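Local coordinates for protein lantibiotic dehydratase (Microbispora corallina, PDB 5EHK) that probably dehydrates serine and threonine residues of the NAI-107 precursor peptide in a tRNA-dependent manner during lantibiotic biosynthesis, at residues L617-L622 with A797-H802; R401-L406 with L655-Q660. One frame throughout, in Å; residues are numbered along the deposited sequence.

Contacts 1 and 2 are neighbours in the MibB fold, their centres 11 Å apart, and their four segments alternate along the chain. The plainest tie between them is Glu658 of contact 2, whose OE1 lies 2.9 Å from the backbone N of Leu620 in contact 1, a probable hydrogen bond. Segment 797-802 also packs against contact 2, Arg799 NH1 lying 2.6 Å from the carbonyl O of Gly659. Arg401 of contact 2 adds a long, weak ion pair to Glu618, the carboxylate that Arg799 grips in contact 1. Together they pack the strand 620-624, the end of helix 647-656 and two loops into one buried region.

Contact 1. Residues L617-L622 with A797-H802; sequences LERLCL and AARPPH
Beyond CG the chain of Glu618 runs extended (chi2 179°), and Arg799, extended from CG to NE with its CG anti to the carbonyl carbon (chi1 -76°), comes to meet it tip to tip. Arg799 grips side-on: NE gives a hydrogen bond to Glu618 OE2 at 2.7 Å, and NH2 another to Glu618 OE1 at 3.1 Å. The carboxylate and guanidinium planes stand 67° apart, and both nitrogens sit above the carboxylate plane in this salt bridge. Arg799 NH2 also pairs with Asp496.

Arg619 puts its CG in the crowded position between backbone N and carbonyl carbon, then bends at chi3, sliding past Arg799 in the opposite direction. Its NH1 meets a water in the guanidinium plane, a weak bond, and that water donates to Pro800 O, 2.7 Å from the water oxygen. NH2 forms a salt bridge with Glu630, which also accepts the backbone N-H of His802. Further along, Cys621 SG lies 4.0 Å from His802 ND1, oblique to the ring.

These bonds join loop 797-802 to the loop leading into strand 620-624. Arg619 NH1 and Arg799 NE are 5.0 Å apart, and the carboxylates of Glu618, Asp496 and Glu630 probably offset the repulsion of these like charges.

Contact 2. Residues R401-L406 with L655-Q660; sequences RGMRAL and LGLEGQ
Leu406 and Glu658 cross obliquely, the leucine's CD1 reaching to 3.7 Å from Glu658 OE2. Glu658 leaves its backbone away from 401-406, but a bend at chi2 (-70°) brings the carboxylate back. There OE2 forms a salt bridge with Arg407 and OE1 takes the backbone N-H of Leu620, so the buried charge is met on both oxygens. The same methyl, Leu406 CD1, also meets Leu655 CD2 at 4.1 Å. Met403 CG makes a looser apolar contact with Leu657 CD1, and the aliphatic part of Arg401, CB and CG, lies against Gly659.

The backbones also come close. Gly402 N donates an almost straight bond (174°) to Gln660 O, 2.9 Å away, from above the carbonyl plane. Gly402, with no side chain, lets its CA approach Leu657 O to 3.3 Å in a CA-H...O contact and lie near Glu658 OE2. A water accepts from Gly659 N and donates weakly to Arg401 O and Glu658 OE1.

Residues 657-660 form a type II beta turn with Gly659, at positive phi, in its third position. The turn follows the end of helix 647-656 and packs on the loop that leads to the N-cap, Leu406, of helix 407-417.

Contact 1. Residues L617-L622 with A797-H802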
# COMPACT_ATOMS: atom_id res chain seq x y z
N LEU A 617 17.51 -1.50 17.61
CA LEU A 617 16.79 -0.52 16.79
C LEU A 617 17.11 -0.61 15.31
O LEU A 617 16.28 -0.27 14.47
CB LEU A 617 16.98 0.90 17.30
CG LEU A 617 16.19 1.14 18.59
CD1 LEU A 617 17.02 0.79 19.82
CD2 LEU A 617 15.69 2.56 18.66
N GLU A 618 18.29 -1.12 14.98
CA GLU A 618 18.77 -1.12 13.61
C GLU A 618 18.62 -2.44 12.83
O GLU A 618 18.26 -2.42 11.66
CB GLU A 618 20.24 -0.70 13.61
CG GLU A 618 21.10 -1.31 12.51
CD GLU A 618 22.54 -0.82 12.57
OE1 GLU A 618 22.83 0.24 11.95
OE2 GLU A 618 23.37 -1.48 13.25
N ARG A 619 18.86 -3.58 13.48
CA ARG A 619 18.95 -4.87 12.78
C ARG A 619 18.34 -6.02 13.58
O ARG A 619 18.18 -5.93 14.80
CB ARG A 619 20.42 -5.20 12.48
CG ARG A 619 21.32 -4.95 13.68
CD ARG A 619 22.79 -5.14 13.40
NE ARG A 619 23.27 -6.38 13.98
CZ ARG A 619 23.96 -6.47 15.11
NH1 ARG A 619 24.27 -5.37 15.79
NH2 ARG A 619 24.33 -7.66 15.57
N LEU A 620 17.98 -7.09 12.88
CA LEU A 620 17.74 -8.37 13.50
C LEU A 620 19.09 -9.00 13.64
O LEU A 620 20.01 -8.60 12.95
CB LEU A 620 16.90 -9.24 12.59
CG LEU A 620 15.42 -8.87 12.52
CD1 LEU A 620 14.74 -9.64 11.40
CD2 LEU A 620 14.81 -9.18 13.87
N CYS A 621 19.23 -9.99 14.51
CA CYS A 621 20.50 -10.73 14.54
C CYS A 621 20.43 -12.14 15.05
O CYS A 621 19.70 -12.44 16.00
CB CYS A 621 21.54 -9.98 15.35
SG CYS A 621 20.89 -9.45 16.87
N LEU A 622 21.19 -13.01 14.39
CA LEU A 622 21.24 -14.43 14.70
C LEU A 622 22.15 -14.68 15.91
O LEU A 622 23.23 -14.11 16.00
CB LEU A 622 21.81 -15.17 13.50
CG LEU A 622 21.68 -16.67 13.57
CD1 LEU A 622 20.20 -17.02 13.70
CD2 LEU A 622 22.24 -17.16 12.29
N ALA A 797 35.56 -5.76 12.41
CA ALA A 797 34.10 -5.77 12.54
C ALA A 797 33.63 -4.51 13.22
O ALA A 797 34.05 -4.21 14.35
CB ALA A 797 33.63 -6.99 13.31
N ALA A 798 32.75 -3.77 12.54
CA ALA A 798 32.38 -2.43 12.99
C ALA A 798 31.42 -2.45 14.18
O ALA A 798 31.34 -1.50 14.95
CB ALA A 798 31.77 -1.67 11.84
N ARG A 799 30.69 -3.55 14.32
CA ARG A 799 29.60 -3.62 15.27
C ARG A 799 29.80 -4.59 16.43
O ARG A 799 30.21 -5.75 16.25
CB ARG A 799 28.29 -3.95 14.54
CG ARG A 799 27.71 -2.78 13.80
CD ARG A 799 26.44 -3.19 13.09
NE ARG A 799 25.83 -2.06 12.42
CZ ARG A 799 26.09 -1.74 11.16
NH1 ARG A 799 26.94 -2.48 10.47
NH2 ARG A 799 25.50 -0.69 10.60
N PRO A 800 29.49 -4.12 17.64
CA PRO A 800 29.49 -4.95 18.85
C PRO A 800 28.41 -5.98 18.68
O PRO A 800 27.45 -5.68 17.97
CB PRO A 800 29.06 -3.98 19.94
CG PRO A 800 29.17 -2.61 19.33
CD PRO A 800 28.96 -2.77 17.88
N PRO A 801 28.53 -7.15 19.32
CA PRO A 801 27.39 -8.07 19.31
C PRO A 801 26.26 -7.52 20.11
O PRO A 801 26.42 -6.60 20.90
CB PRO A 801 27.93 -9.32 20.04
CG PRO A 801 29.05 -8.84 20.84
CD PRO A 801 29.69 -7.72 20.02
N HIS A 802 25.09 -8.08 19.88
CA HIS A 802 23.93 -7.73 20.66
C HIS A 802 23.52 -9.00 21.29
O HIS A 802 22.76 -9.76 20.68
CB HIS A 802 22.79 -7.27 19.78
CG HIS A 802 21.51 -7.08 20.52
ND1 HIS A 802 20.53 -8.06 20.57
CD2 HIS A 802 21.05 -6.06 21.28
CE1 HIS A 802 19.52 -7.63 21.30
NE2 HIS A 802 19.81 -6.42 21.74
O HOH W 1 25.43 -3.89 17.76

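Contact 2. Residues R401-L406 with L655-Q660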
# COMPACT_ATOMS: atom_id res chain seq x y z
N ARG A 401 20.09 -0.93 5.68
CA ARG A 401 20.97 -2.05 6.09
C ARG A 401 20.24 -3.39 5.97
O ARG A 401 19.10 -3.53 6.40
CB ARG A 401 21.54 -1.82 7.50
CG ARG A 401 22.76 -0.89 7.52
CD ARG A 401 22.70 0.18 8.64
NE ARG A 401 21.49 0.98 8.49
CZ ARG A 401 21.30 1.85 7.49
NH1 ARG A 401 22.26 2.03 6.57
NH2 ARG A 401 20.16 2.54 7.38
N GLY A 402 20.89 -4.38 5.37
CA GLY A 402 20.24 -5.66 5.20
C GLY A 402 19.32 -5.71 4.00
O GLY A 402 19.07 -4.70 3.38
N MET A 403 18.83 -6.90 3.66
CA MET A 403 17.81 -7.07 2.64
C MET A 403 16.51 -6.29 2.95
O MET A 403 16.09 -6.16 4.11
CB MET A 403 17.46 -8.54 2.51
CG MET A 403 18.58 -9.42 2.06
SD MET A 403 18.92 -9.24 0.30
CE MET A 403 17.70 -10.38 -0.38
N ARG A 404 15.86 -5.81 1.89
CA ARG A 404 14.58 -5.13 2.01
C ARG A 404 13.51 -6.10 2.53
O ARG A 404 12.61 -5.69 3.25
CB ARG A 404 14.15 -4.55 0.66
CG ARG A 404 12.98 -3.63 0.79
CD ARG A 404 12.50 -3.09 -0.54
NE ARG A 404 11.30 -2.26 -0.39
CZ ARG A 404 10.06 -2.72 -0.50
NH1 ARG A 404 9.83 -4.00 -0.74
NH2 ARG A 404 9.03 -1.89 -0.36
N ALA A 405 13.62 -7.37 2.19
CA ALA A 405 12.69 -8.40 2.67
C ALA A 405 12.55 -8.60 4.20
O ALA A 405 11.68 -9.35 4.64
CB ALA A 405 13.00 -9.73 2.02
N LEU A 406 13.40 -7.99 5.01
CA LEU A 406 13.33 -8.21 6.44
C LEU A 406 13.17 -6.91 7.14
O LEU A 406 13.36 -6.84 8.35
CB LEU A 406 14.59 -8.88 6.99
CG LEU A 406 15.03 -10.30 6.65
CD1 LEU A 406 16.24 -10.70 7.52
CD2 LEU A 406 13.88 -11.32 6.78
N LEU A 655 19.60 -13.08 7.29
CA LEU A 655 20.09 -12.56 8.56
C LEU A 655 21.60 -12.26 8.48
O LEU A 655 22.10 -11.27 9.03
CB LEU A 655 19.78 -13.55 9.69
CG LEU A 655 18.32 -13.56 10.16
CD1 LEU A 655 18.01 -14.76 11.01
CD2 LEU A 655 17.99 -12.29 10.91
N GLY A 656 22.32 -13.12 7.75
CA GLY A 656 23.73 -12.94 7.58
C GLY A 656 24.04 -11.59 6.97
O GLY A 656 25.09 -11.01 7.27
N LEU A 657 23.14 -11.06 6.15
CA LEU A 657 23.39 -9.77 5.51
C LEU A 657 22.85 -8.57 6.30
O LEU A 657 23.00 -7.42 5.87
CB LEU A 657 22.88 -9.76 4.07
CG LEU A 657 23.50 -10.84 3.18
CD1 LEU A 657 22.76 -10.93 1.85
CD2 LEU A 657 25.03 -10.59 2.94
N GLU A 658 22.28 -8.84 7.47
CA GLU A 658 21.81 -7.77 8.34
C GLU A 658 22.99 -6.87 8.74
O GLU A 658 24.14 -7.33 8.83
CB GLU A 658 21.08 -8.32 9.58
CG GLU A 658 19.62 -8.79 9.34
CD GLU A 658 18.65 -7.63 9.08
OE1 GLU A 658 18.39 -6.85 10.04
OE2 GLU A 658 18.13 -7.53 7.94
N GLY A 659 22.71 -5.59 8.94
CA GLY A 659 23.71 -4.65 9.38
C GLY A 659 24.68 -4.26 8.29
O GLY A 659 25.58 -3.46 8.52
N GLN A 660 24.52 -4.82 7.10
CA GLN A 660 25.39 -4.45 5.99
C GLN A 660 24.63 -3.69 4.89
O GLN A 660 23.59 -4.15 4.40
CB GLN A 660 26.00 -5.70 5.39
CG GLN A 660 26.64 -6.65 6.39
CD GLN A 660 27.29 -7.81 5.68
OE1 GLN A 660 28.14 -7.61 4.84
NE2 GLN A 660 26.80 -9.02 5.93
O HOH W 2 19.79 -4.44 9.12